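Local coordinates for protein 4-phosphoerythronate dehydrogenase (Lactobacillus jensenii, PDB 4PRK) that probably interconverts pyruvate and D-lactate with NAD as cofactor, as a member of the D-isomer-specific 2-hydroxyacid dehydrogenase family, at residues E26-D31 against A43-V48; I3-P8 against G74-G79; K125-K130 against T134-L139. All blocks are in the same frame, centred on the assembly; numbering follows the deposited sequence.

Interaction 1 of 3, residues E26-D31 against A43-V48; sequences ELKLID and ADCDGV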
ATOM      1  N   GLU A  26      -0.854 -34.817 -21.576  1.00 41.46           N
ATOM      2  CA  GLU A  26       0.502 -35.152 -21.932  1.00 47.30           C
ATOM      3  C   GLU A  26       1.000 -34.085 -22.862  1.00 50.18           C
ATOM      4  O   GLU A  26       0.257 -33.630 -23.735  1.00 52.29           O
ATOM      5  CB  GLU A  26       0.516 -36.492 -22.637  1.00 55.62           C
ATOM      6  CG  GLU A  26       1.884 -36.920 -23.129  1.00 66.85           C
ATOM      7  CD  GLU A  26       1.919 -38.385 -23.564  1.00 74.60           C
ATOM      8  OE1 GLU A  26       0.890 -39.103 -23.411  1.00 69.21           O
ATOM      9  OE2 GLU A  26       2.989 -38.803 -24.062  1.00 74.37           O
ATOM     10  N   LEU A  27       2.248 -33.668 -22.670  1.00 49.82           N
ATOM     11  CA  LEU A  27       2.872 -32.657 -23.553  1.00 54.24           C
ATOM     12  C   LEU A  27       3.991 -33.255 -24.404  1.00 47.45           C
ATOM     13  O   LEU A  27       5.047 -33.583 -23.886  1.00 37.27           O
ATOM     14  CB  LEU A  27       3.442 -31.431 -22.766  1.00 51.74           C
ATOM     15  CG  LEU A  27       2.414 -30.557 -22.008  1.00 49.13           C
ATOM     16  CD1 LEU A  27       3.070 -29.461 -21.177  1.00 44.05           C
ATOM     17  CD2 LEU A  27       1.350 -29.966 -22.923  1.00 47.19           C
ATOM     18  N   LYS A  28       3.767 -33.306 -25.714  1.00 46.30           N
ATOM     19  CA  LYS A  28       4.792 -33.741 -26.660  1.00 45.57           C
ATOM     20  C   LYS A  28       5.688 -32.608 -27.121  1.00 48.10           C
ATOM     21  O   LYS A  28       5.280 -31.762 -27.953  1.00 40.16           O
ATOM     22  CB  LYS A  28       4.132 -34.400 -27.874  1.00 52.35           C
ATOM     23  CG  LYS A  28       5.094 -34.904 -28.947  1.00 58.14           C
ATOM     24  CD  LYS A  28       4.469 -36.086 -29.680  1.00 62.99           C
ATOM     25  CE  LYS A  28       4.852 -36.160 -31.149  1.00 64.85           C
ATOM     26  NZ  LYS A  28       3.940 -37.136 -31.825  1.00 65.89           N
ATOM     27  N   LEU A  29       6.934 -32.614 -26.641  1.00 44.63           N
ATOM     28  CA  LEU A  29       7.806 -31.482 -26.909  1.00 47.43           C
ATOM     29  C   LEU A  29       8.572 -31.650 -28.150  1.00 42.72           C
ATOM     30  O   LEU A  29       9.297 -32.579 -28.238  1.00 46.05           O
ATOM     31  CB  LEU A  29       8.807 -31.283 -25.795  1.00 49.20           C
ATOM     32  CG  LEU A  29       8.191 -30.433 -24.695  1.00 52.19           C
ATOM     33  CD1 LEU A  29       6.928 -31.047 -24.089  1.00 49.35           C
ATOM     34  CD2 LEU A  29       9.280 -30.205 -23.665  1.00 54.19           C
ATOM     35  N   ILE A  30       8.450 -30.718 -29.076  1.00 47.76           N
ATOM     36  CA  ILE A  30       9.331 -30.672 -30.248  1.00 54.68           C
ATOM     37  C   ILE A  30      10.337 -29.486 -30.181  1.00 56.12           C
ATOM     38  O   ILE A  30       9.941 -28.311 -29.964  1.00 51.43           O
ATOM     39  CB  ILE A  30       8.504 -30.595 -31.541  1.00 60.17           C
ATOM     40  CG1 ILE A  30       7.481 -31.756 -31.605  1.00 63.91           C
ATOM     41  CG2 ILE A  30       9.430 -30.589 -32.748  1.00 64.19           C
ATOM     42  CD1 ILE A  30       6.071 -31.397 -31.154  1.00 67.29           C
ATOM     43  N   ASP A  31      11.625 -29.793 -30.379  1.00 55.75           N
ATOM     44  CA  ASP A  31      12.703 -28.817 -30.178  1.00 55.78           C
ATOM     45  C   ASP A  31      12.563 -27.630 -31.097  1.00 61.85           C
ATOM     46  O   ASP A  31      12.793 -26.494 -30.695  1.00 63.79           O
ATOM     47  CB  ASP A  31      14.069 -29.440 -30.404  1.00 56.15           C
ATOM     48  CG  ASP A  31      14.424 -30.428 -29.352  1.00 60.94           C
ATOM     49  OD1 ASP A  31      13.577 -30.710 -28.471  1.00 65.41           O
ATOM     50  OD2 ASP A  31      15.558 -30.924 -29.388  1.00 67.03           O
ATOM     51  N   ALA A  43       0.378 -35.585 -35.433  1.00 65.44           N
ATOM     52  CA  ALA A  43      -0.613 -36.537 -35.889  1.00 65.87           C
ATOM     53  C   ALA A  43      -1.354 -37.178 -34.735  1.00 56.12           C
ATOM     54  O   ALA A  43      -2.555 -37.379 -34.815  1.00 53.07           O
ATOM     55  CB  ALA A  43       0.049 -37.602 -36.747  1.00 64.09           C
ATOM     56  N   ASP A  44      -0.643 -37.474 -33.660  1.00 49.77           N
ATOM     57  CA  ASP A  44      -1.246 -38.121 -32.507  1.00 54.27           C
ATOM     58  C   ASP A  44      -1.637 -37.104 -31.445  1.00 56.77           C
ATOM     59  O   ASP A  44      -1.836 -37.445 -30.293  1.00 58.53           O
ATOM     60  CB  ASP A  44      -0.354 -39.218 -31.930  1.00 55.84           C
ATOM     61  CG  ASP A  44       1.041 -38.746 -31.627  1.00 58.08           C
ATOM     62  OD1 ASP A  44       1.429 -37.663 -32.081  1.00 63.11           O
ATOM     63  OD2 ASP A  44       1.763 -39.473 -30.932  1.00 57.61           O
ATOM     64  N   CYS A  45      -1.794 -35.860 -31.869  1.00 50.36           N
ATOM     65  CA  CYS A  45      -1.980 -34.749 -30.965  1.00 51.08           C
ATOM     66  C   CYS A  45      -3.359 -34.107 -31.050  1.00 53.01           C
ATOM     67  O   CYS A  45      -3.901 -33.916 -32.127  1.00 53.55           O
ATOM     68  CB  CYS A  45      -0.902 -33.702 -31.221  1.00 53.55           C
ATOM     69  SG  CYS A  45       0.702 -34.090 -30.503  1.00 54.71           S
ATOM     70  N   ASP A  46      -3.942 -33.820 -29.893  1.00 53.98           N
ATOM     71  CA  ASP A  46      -5.180 -33.050 -29.790  1.00 52.36           C
ATOM     72  C   ASP A  46      -5.109 -31.568 -30.230  1.00 51.19           C
ATOM     73  O   ASP A  46      -6.067 -31.024 -30.754  1.00 46.13           O
ATOM     74  CB  ASP A  46      -5.770 -33.179 -28.385  1.00 55.03           C
ATOM     75  CG  ASP A  46      -6.343 -34.553 -28.110  1.00 53.82           C
ATOM     76  OD1 ASP A  46      -5.634 -35.400 -27.550  1.00 53.39           O
ATOM     77  OD2 ASP A  46      -7.512 -34.789 -28.444  1.00 60.46           O
ATOM     78  N   GLY A  47      -3.994 -30.912 -29.931  1.00 57.00           N
ATOM     79  CA  GLY A  47      -3.830 -29.484 -30.160  1.00 55.14           C
ATOM     80  C   GLY A  47      -2.378 -29.052 -30.205  1.00 57.81           C
ATOM     81  O   GLY A  47      -1.505 -29.839 -29.880  1.00 58.53           O
ATOM     82  N   VAL A  48      -2.105 -27.817 -30.614  1.00 55.11           N
ATOM     83  CA  VAL A  48      -0.725 -27.373 -30.744  1.00 48.04           C
ATOM     84  C   VAL A  48      -0.443 -26.065 -29.984  1.00 49.27           C
ATOM     85  O   VAL A  48      -1.320 -25.200 -29.847  1.00 43.09           O
ATOM     86  CB  VAL A  48      -0.341 -27.296 -32.241  1.00 55.79           C
ATOM     87  CG1 VAL A  48       0.923 -26.480 -32.466  1.00 62.58           C
ATOM     88  CG2 VAL A  48      -0.164 -28.705 -32.794  1.00 55.16           C
TER

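Interaction 2 of 3, residues I3-P8 against G74-G79; sequences IAVFSP and GLRIVG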
ATOM      1  N   ILE A   3      -0.986 -32.665 -26.211  1.00 48.09           N
ATOM      2  CA  ILE A   3      -0.774 -31.328 -26.835  1.00 45.98           C
ATOM      3  C   ILE A   3       0.711 -31.151 -27.230  1.00 44.11           C
ATOM      4  O   ILE A   3       1.623 -31.251 -26.405  1.00 41.54           O
ATOM      5  CB  ILE A   3      -1.302 -30.173 -25.922  1.00 48.14           C
ATOM      6  CG1 ILE A   3      -2.837 -30.285 -25.646  1.00 42.13           C
ATOM      7  CG2 ILE A   3      -0.949 -28.799 -26.478  1.00 47.73           C
ATOM      8  CD1 ILE A   3      -3.747 -29.887 -26.791  1.00 40.51           C
ATOM      9  N   ALA A   4       0.964 -30.958 -28.510  1.00 42.01           N
ATOM     10  CA  ALA A   4       2.330 -30.765 -28.960  1.00 43.96           C
ATOM     11  C   ALA A   4       2.817 -29.377 -28.595  1.00 44.20           C
ATOM     12  O   ALA A   4       2.092 -28.414 -28.742  1.00 47.28           O
ATOM     13  CB  ALA A   4       2.441 -30.994 -30.450  1.00 46.62           C
ATOM     14  N   VAL A   5       4.051 -29.293 -28.122  1.00 42.09           N
ATOM     15  CA  VAL A   5       4.660 -28.032 -27.762  1.00 47.02           C
ATOM     16  C   VAL A   5       5.899 -27.822 -28.607  1.00 50.17           C
ATOM     17  O   VAL A   5       6.861 -28.552 -28.491  1.00 46.76           O
ATOM     18  CB  VAL A   5       5.080 -28.046 -26.292  1.00 47.71           C
ATOM     19  CG1 VAL A   5       5.797 -26.766 -25.920  1.00 47.73           C
ATOM     20  CG2 VAL A   5       3.872 -28.272 -25.410  1.00 49.96           C
ATOM     21  N   PHE A   6       5.893 -26.770 -29.405  1.00 52.31           N
ATOM     22  CA  PHE A   6       6.960 -26.546 -30.350  1.00 52.91           C
ATOM     23  C   PHE A   6       7.974 -25.575 -29.821  1.00 46.32           C
ATOM     24  O   PHE A   6       7.620 -24.545 -29.304  1.00 45.58           O
ATOM     25  CB  PHE A   6       6.388 -26.054 -31.666  1.00 56.13           C
ATOM     26  CG  PHE A   6       5.640 -27.110 -32.410  1.00 56.58           C
ATOM     27  CD1 PHE A   6       4.293 -27.290 -32.201  1.00 56.83           C
ATOM     28  CD2 PHE A   6       6.296 -27.950 -33.281  1.00 57.91           C
ATOM     29  CE1 PHE A   6       3.608 -28.272 -32.869  1.00 56.91           C
ATOM     30  CE2 PHE A   6       5.615 -28.939 -33.954  1.00 54.65           C
ATOM     31  CZ  PHE A   6       4.272 -29.097 -33.746  1.00 51.52           C
ATOM     32  N   SER A   7       9.242 -25.917 -29.958  1.00 47.20           N
ATOM     33  CA  SER A   7      10.300 -25.009 -29.577  1.00 44.84           C
ATOM     34  C   SER A   7      10.249 -24.508 -28.137  1.00 45.75           C
ATOM     35  O   SER A   7      10.220 -23.315 -27.885  1.00 46.72           O
ATOM     36  CB  SER A   7      10.325 -23.833 -30.536  1.00 46.31           C
ATOM     37  OG  SER A   7      11.425 -23.002 -30.273  1.00 60.50           O
ATOM     38  N   PRO A   8      10.200 -25.409 -27.174  1.00 43.92           N
ATOM     39  CA  PRO A   8      10.253 -24.907 -25.792  1.00 46.73           C
ATOM     40  C   PRO A   8      11.594 -24.285 -25.373  1.00 45.73           C
ATOM     41  O   PRO A   8      12.646 -24.716 -25.812  1.00 49.10           O
ATOM     42  CB  PRO A   8       9.955 -26.141 -24.959  1.00 48.61           C
ATOM     43  CG  PRO A   8      10.610 -27.224 -25.692  1.00 47.00           C
ATOM     44  CD  PRO A   8      10.163 -26.952 -27.080  1.00 46.04           C
ATOM     45  N   GLY A  74      -2.369 -22.399 -30.774  1.00 52.14           N
ATOM     46  CA  GLY A  74      -2.117 -21.762 -29.476  1.00 48.36           C
ATOM     47  C   GLY A  74      -0.735 -21.120 -29.459  1.00 50.03           C
ATOM     48  O   GLY A  74       0.274 -21.773 -29.152  1.00 50.01           O
ATOM     49  N   LEU A  75      -0.683 -19.861 -29.854  1.00 44.91           N
ATOM     50  CA  LEU A  75       0.474 -19.015 -29.602  1.00 51.51           C
ATOM     51  C   LEU A  75       0.721 -18.965 -28.118  1.00 49.31           C
ATOM     52  O   LEU A  75      -0.224 -18.692 -27.353  1.00 44.66           O
ATOM     53  CB  LEU A  75       0.206 -17.569 -30.037  1.00 53.91           C
ATOM     54  CG  LEU A  75       0.482 -17.190 -31.469  1.00 58.72           C
ATOM     55  CD1 LEU A  75       0.771 -18.355 -32.396  1.00 58.09           C
ATOM     56  CD2 LEU A  75      -0.711 -16.390 -31.951  1.00 69.39           C
ATOM     57  N   ARG A  76       1.968 -19.210 -27.709  1.00 45.69           N
ATOM     58  CA  ARG A  76       2.342 -19.082 -26.271  1.00 48.88           C
ATOM     59  C   ARG A  76       2.785 -17.657 -25.965  1.00 49.83           C
ATOM     60  O   ARG A  76       2.964 -17.274 -24.785  1.00 49.61           O
ATOM     61  CB  ARG A  76       3.462 -20.060 -25.888  1.00 42.24           C
ATOM     62  CG  ARG A  76       3.068 -21.534 -26.041  1.00 43.91           C
ATOM     63  CD  ARG A  76       3.976 -22.430 -25.210  1.00 43.76           C
ATOM     64  NE  ARG A  76       5.428 -22.329 -25.484  1.00 41.87           N
ATOM     65  CZ  ARG A  76       6.040 -22.832 -26.555  1.00 44.01           C
ATOM     66  NH1 ARG A  76       7.361 -22.732 -26.687  1.00 43.05           N
ATOM     67  NH2 ARG A  76       5.330 -23.442 -27.516  1.00 52.44           N
ATOM     68  N   ILE A  77       2.969 -16.901 -27.049  1.00 50.20           N
ATOM     69  CA  ILE A  77       3.420 -15.527 -27.003  1.00 52.85           C
ATOM     70  C   ILE A  77       2.295 -14.564 -27.366  1.00 53.65           C
ATOM     71  O   ILE A  77       1.152 -14.966 -27.659  1.00 48.43           O
ATOM     72  CB  ILE A  77       4.613 -15.314 -27.929  1.00 46.19           C
ATOM     73  CG1 ILE A  77       4.215 -15.523 -29.377  1.00 45.66           C
ATOM     74  CG2 ILE A  77       5.721 -16.267 -27.530  1.00 48.83           C
ATOM     75  CD1 ILE A  77       5.403 -15.391 -30.306  1.00 48.62           C
ATOM     76  N   VAL A  78       2.656 -13.292 -27.302  1.00 49.01           N
ATOM     77  CA  VAL A  78       1.758 -12.210 -27.613  1.00 54.08           C
ATOM     78  C   VAL A  78       1.711 -11.881 -29.102  1.00 54.97           C
ATOM     79  O   VAL A  78       0.626 -11.677 -29.631  1.00 55.61           O
ATOM     80  CB  VAL A  78       2.111 -10.955 -26.801  1.00 53.67           C
ATOM     81  CG1 VAL A  78       3.465 -10.392 -27.209  1.00 52.71           C
ATOM     82  CG2 VAL A  78       1.012  -9.913 -26.936  1.00 57.60           C
ATOM     83  N   GLY A  79       2.861 -11.850 -29.774  1.00 55.25           N
ATOM     84  CA  GLY A  79       2.914 -11.421 -31.163  1.00 55.44           C
ATOM     85  C   GLY A  79       2.363 -12.461 -32.117  1.00 64.64           C
ATOM     86  O   GLY A  79       2.714 -13.622 -32.015  1.00 67.25           O
TER

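Interaction 3 of 3, residues K125-K130 against T134-L139; sequences KANMDK and TNPDSL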
ATOM      1  N   LYS A 125      29.692   2.855  -8.378  1.00 33.45           N
ATOM      2  CA  LYS A 125      30.626   1.805  -8.792  1.00 37.42           C
ATOM      3  C   LYS A 125      31.754   2.309  -9.698  1.00 36.25           C
ATOM      4  O   LYS A 125      32.935   1.987  -9.454  1.00 43.57           O
ATOM      5  CB  LYS A 125      29.934   0.624  -9.477  1.00 39.41           C
ATOM      6  CG  LYS A 125      30.705  -0.673  -9.282  1.00 39.24           C
ATOM      7  CD  LYS A 125      30.259  -1.752 -10.240  1.00 45.91           C
ATOM      8  CE  LYS A 125      30.765  -3.149  -9.826  1.00 46.51           C
ATOM      9  NZ  LYS A 125      32.245  -3.180  -9.761  1.00 46.16           N
ATOM     10  N   ALA A 126      31.403   3.047 -10.744  1.00 34.06           N
ATOM     11  CA  ALA A 126      32.396   3.604 -11.660  1.00 34.80           C
ATOM     12  C   ALA A 126      33.422   4.453 -10.901  1.00 35.79           C
ATOM     13  O   ALA A 126      34.617   4.433 -11.180  1.00 35.99           O
ATOM     14  CB  ALA A 126      31.713   4.446 -12.710  1.00 33.64           C
ATOM     15  N   ASN A 127      32.930   5.166  -9.903  1.00 33.17           N
ATOM     16  CA  ASN A 127      33.756   5.960  -9.032  1.00 38.47           C
ATOM     17  C   ASN A 127      34.693   5.092  -8.142  1.00 39.41           C
ATOM     18  O   ASN A 127      35.885   5.373  -8.012  1.00 43.76           O
ATOM     19  CB  ASN A 127      32.839   6.784  -8.141  1.00 40.29           C
ATOM     20  CG  ASN A 127      33.141   8.235  -8.196  1.00 39.40           C
ATOM     21  OD1 ASN A 127      33.487   8.769  -9.242  1.00 41.86           O
ATOM     22  ND2 ASN A 127      33.006   8.898  -7.058  1.00 42.70           N
ATOM     23  N   MET A 128      34.157   4.021  -7.571  1.00 39.45           N
ATOM     24  CA  MET A 128      34.929   3.145  -6.719  1.00 36.61           C
ATOM     25  C   MET A 128      35.970   2.441  -7.545  1.00 37.84           C
ATOM     26  O   MET A 128      37.099   2.275  -7.100  1.00 39.85           O
ATOM     27  CB  MET A 128      34.017   2.159  -6.015  1.00 36.18           C
ATOM     28  CG  MET A 128      33.122   2.856  -5.001  1.00 35.27           C
ATOM     29  SD  MET A 128      31.558   2.004  -4.702  1.00 35.88           S
ATOM     30  CE  MET A 128      32.038   0.783  -3.464  1.00 34.11           C
ATOM     31  N   ASP A 129      35.606   2.062  -8.767  1.00 39.78           N
ATOM     32  CA  ASP A 129      36.551   1.424  -9.667  1.00 38.10           C
ATOM     33  C   ASP A 129      37.827   2.281  -9.823  1.00 38.38           C
ATOM     34  O   ASP A 129      38.878   1.726  -9.992  1.00 41.31           O
ATOM     35  CB  ASP A 129      35.896   1.122 -11.024  1.00 39.73           C
ATOM     36  CG  ASP A 129      34.881  -0.048 -10.955  1.00 44.59           C
ATOM     37  OD1 ASP A 129      34.832  -0.742  -9.921  1.00 46.46           O
ATOM     38  OD2 ASP A 129      34.129  -0.286 -11.930  1.00 46.89           O
ATOM     39  N   LYS A 130      37.720   3.611  -9.746  1.00 40.73           N
ATOM     40  CA  LYS A 130      38.856   4.531  -9.793  1.00 41.49           C
ATOM     41  C   LYS A 130      39.374   4.905  -8.417  1.00 40.96           C
ATOM     42  O   LYS A 130      40.042   5.923  -8.261  1.00 38.83           O
ATOM     43  CB  LYS A 130      38.444   5.866 -10.438  1.00 47.22           C
ATOM     44  CG  LYS A 130      37.574   5.814 -11.685  1.00 53.90           C
ATOM     45  CD  LYS A 130      38.219   5.064 -12.843  1.00 61.19           C
ATOM     46  CE  LYS A 130      37.693   5.584 -14.190  1.00 65.37           C
ATOM     47  NZ  LYS A 130      38.349   4.919 -15.354  1.00 64.36           N
ATOM     48  N   THR A 134      34.061   8.323  -1.987  1.00 35.16           N
ATOM     49  CA  THR A 134      33.447   9.426  -1.260  1.00 37.85           C
ATOM     50  C   THR A 134      31.936   9.490  -1.510  1.00 36.70           C
ATOM     51  O   THR A 134      31.367   8.617  -2.173  1.00 34.16           O
ATOM     52  CB  THR A 134      34.108  10.792  -1.591  1.00 39.90           C
ATOM     53  OG1 THR A 134      34.028  11.023  -2.987  1.00 38.56           O
ATOM     54  CG2 THR A 134      35.601  10.825  -1.175  1.00 42.65           C
ATOM     55  N   ASN A 135      31.306  10.513  -0.925  1.00 36.51           N
ATOM     56  CA  ASN A 135      29.915  10.850  -1.186  1.00 36.96           C
ATOM     57  C   ASN A 135      29.788  12.276  -1.695  1.00 37.61           C
ATOM     58  O   ASN A 135      29.198  13.117  -1.010  1.00 36.52           O
ATOM     59  CB  ASN A 135      29.054  10.713   0.083  1.00 40.14           C
ATOM     60  CG  ASN A 135      28.949   9.278   0.594  1.00 39.79           C
ATOM     61  OD1 ASN A 135      29.385   8.303  -0.045  1.00 43.72           O
ATOM     62  ND2 ASN A 135      28.370   9.150   1.751  1.00 38.31           N
ATOM     63  N   PRO A 136      30.289  12.539  -2.916  1.00 34.59           N
ATOM     64  CA  PRO A 136      30.114  13.839  -3.534  1.00 35.12           C
ATOM     65  C   PRO A 136      28.637  14.192  -3.796  1.00 34.70           C
ATOM     66  O   PRO A 136      27.843  13.308  -4.034  1.00 32.81           O
ATOM     67  CB  PRO A 136      30.831  13.659  -4.888  1.00 35.12           C
ATOM     68  CG  PRO A 136      30.632  12.220  -5.205  1.00 35.63           C
ATOM     69  CD  PRO A 136      30.897  11.575  -3.859  1.00 36.45           C
ATOM     70  N   ASP A 137      28.302  15.474  -3.858  1.00 32.87           N
ATOM     71  CA  ASP A 137      26.891  15.905  -4.072  1.00 34.74           C
ATOM     72  C   ASP A 137      26.303  15.503  -5.428  1.00 34.89           C
ATOM     73  O   ASP A 137      25.099  15.346  -5.558  1.00 32.70           O
ATOM     74  CB  ASP A 137      26.784  17.389  -3.911  1.00 34.21           C
ATOM     75  CG  ASP A 137      25.385  17.873  -3.961  1.00 36.42           C
ATOM     76  OD1 ASP A 137      24.592  17.695  -2.976  1.00 32.96           O
ATOM     77  OD2 ASP A 137      25.095  18.468  -5.005  1.00 34.06           O
ATOM     78  N   SER A 138      27.173  15.299  -6.413  1.00 31.10           N
ATOM     79  CA  SER A 138      26.763  14.920  -7.709  1.00 30.66           C
ATOM     80  C   SER A 138      26.122  13.500  -7.691  1.00 33.66           C
ATOM     81  O   SER A 138      25.417  13.160  -8.609  1.00 32.17           O
ATOM     82  CB  SER A 138      27.980  14.872  -8.619  1.00 31.80           C
ATOM     83  OG  SER A 138      28.837  13.825  -8.194  1.00 31.83           O
ATOM     84  N   LEU A 139      26.423  12.702  -6.669  1.00 31.20           N
ATOM     85  CA  LEU A 139      25.826  11.401  -6.439  1.00 30.15           C
ATOM     86  C   LEU A 139      24.780  11.359  -5.290  1.00 30.94           C
ATOM     87  O   LEU A 139      24.425  10.284  -4.813  1.00 30.32           O
ATOM     88  CB  LEU A 139      26.947  10.422  -6.089  1.00 31.19           C
ATOM     89  CG  LEU A 139      28.007  10.255  -7.199  1.00 33.40           C
ATOM     90  CD1 LEU A 139      28.914   9.075  -6.918  1.00 36.76           C
ATOM     91  CD2 LEU A 139      27.319  10.103  -8.551  1.00 36.39           C
TER

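Interaction 1 of 3, residues E26-D31 against A43-V48
Lys28 NZ and Asp44 OD1 lie 2.6 Å apart in a hydrogen-bonded salt bridge that spans one face of a parallel sheet with the flavodoxin-like strand order 2-1-3-4-5. Lys28 sits on strand 26-30, at one margin of the sheet within this chain, and Asp44 lies just ahead of strand 47-50; strand 2-6 runs between the two. The lysine has CG anti to its own N (chi1 180°) and a bend at CG-CD, and its chain stretches across strand 2-6 to meet the aspartate side chain at about a right angle. The ammonium comes in on the syn lone pair of OD1, the side facing the other oxygen, and therefore also lies 3.3 Å from Asp44 OD2. NZ has a second acceptor in the backbone carbonyl of Gln41, which helps to fix its position. On the aspartate, OD2 forms another salt bridge with Lys2, so the carboxylate is shared between two lysines, an environment likely to favour its ionised form. Next to Asp44, Cys45 is buried and touches Ala4 of strand 2-6. Its sulfur SG also faces the root of the lysine chain, 4.3 Å from Lys28 CB.

Interaction 2 of 3, residues I3-P8 against G74-G79
The guanidinium of Arg76 has Val5 over one face, where the methyl CG1 sits on the NH2 side, 3.7 Å from Arg76 NH2, while the carbonyl oxygens of Phe6 and Ser7 lie beside the group, close to its plane. Both terminal nitrogens hold one acceptor end-on: NH1 is 3.2 Å and NH2 3.1 Å from Phe6 O, with N-H...O angles of 146° and 150°. The two donors approach from the same face of the carbonyl plane, both tilted from it. A weak, more bent bond joins Arg76 NH1 to Ser7 O at 3.2 Å. The arginine chain turns at CG-CD (chi3 -57°), which brings its end round to the carbonyls where strand 2-6 finishes. Meanwhile NE forms a salt bridge with Glu12 of helix 10-23, an acidic partner for this buried charge. A leucine in place of Arg76 would probably leave Phe6 O without its paired donors and Glu12 without its charged mate. Within the parallel sheet, strand 47-50 separates strands 2-6 and 72-75; the arginine follows the latter and passes Leu49 of the intervening strand, with Ile308 and Ser311 of helix 301-319 packed against it.

Interaction 3 of 3, residues K125-K130 against T134-L139
The side-chain torsions of Asn127 and Leu139 place an amide and a methyl branch against each other: Asn127 has an unusual chi1 of -126°, away from the staggered positions, and Leu139 carries CG anti to its carbonyl carbon (chi1 -61°). The contact is light. Asn127 ND2 is 4.1 Å from Leu139 CD1, the two side chains crossing obliquely, and the same nitrogen is a looser 4.5 Å from Pro136 CG. No hydrogen bond joins the two segments, so the asparagine meets apolar carbon here. The loop after helix 121-129 turns back beside it. Segment 125-130 ends this helix, in the family's NAD-binding domain, whose core is a Rossmann fold; segment 134-139 lies in the connection toward strand 148-152. A short 3-10 turn at 137-138, with Leu139 N bonded to Pro136 O at 3.1 Å, sets the proline and leucine close together on the loop. Leu139 is buried and leans on Glu123 and Phe124, about one turn before Asn127 in the helix. Along the helix, Lys125 NZ and Asp129 OD1 form a salt bridge at 3.6 Å, and this ammonium also bonds Ala285 O of the second subunit. That subunit reaches the loop as well: its Phe269 packs on Thr134 and its Glu10 on Pro136, while Asp137 OD1 is hydrogen-bonded to Ser11 OG of the second subunit.

How the interactions relate
From the N terminus, segment 3-8 on strand 2-6 opens interaction 2, whose loop closes at 74-79, where strand 72-75 ends. Interaction 1 falls wholly within that span, joining strand 26-30 to the entrance of strand 47-50 across strand 2-6, which also serves interaction 2. The two touch, their centres 11 Å apart: Ile30 N probably bonds to Val5 O at 2.7 Å, and Val48 packs on Phe6. Together they tie four strands of one parallel sheet. Interaction 3 follows in series, a short-range closure between helix 121-129 and its following loop; it lies on the opposite side of the chain's centre, with nearest atoms about 32 Å from interaction 2.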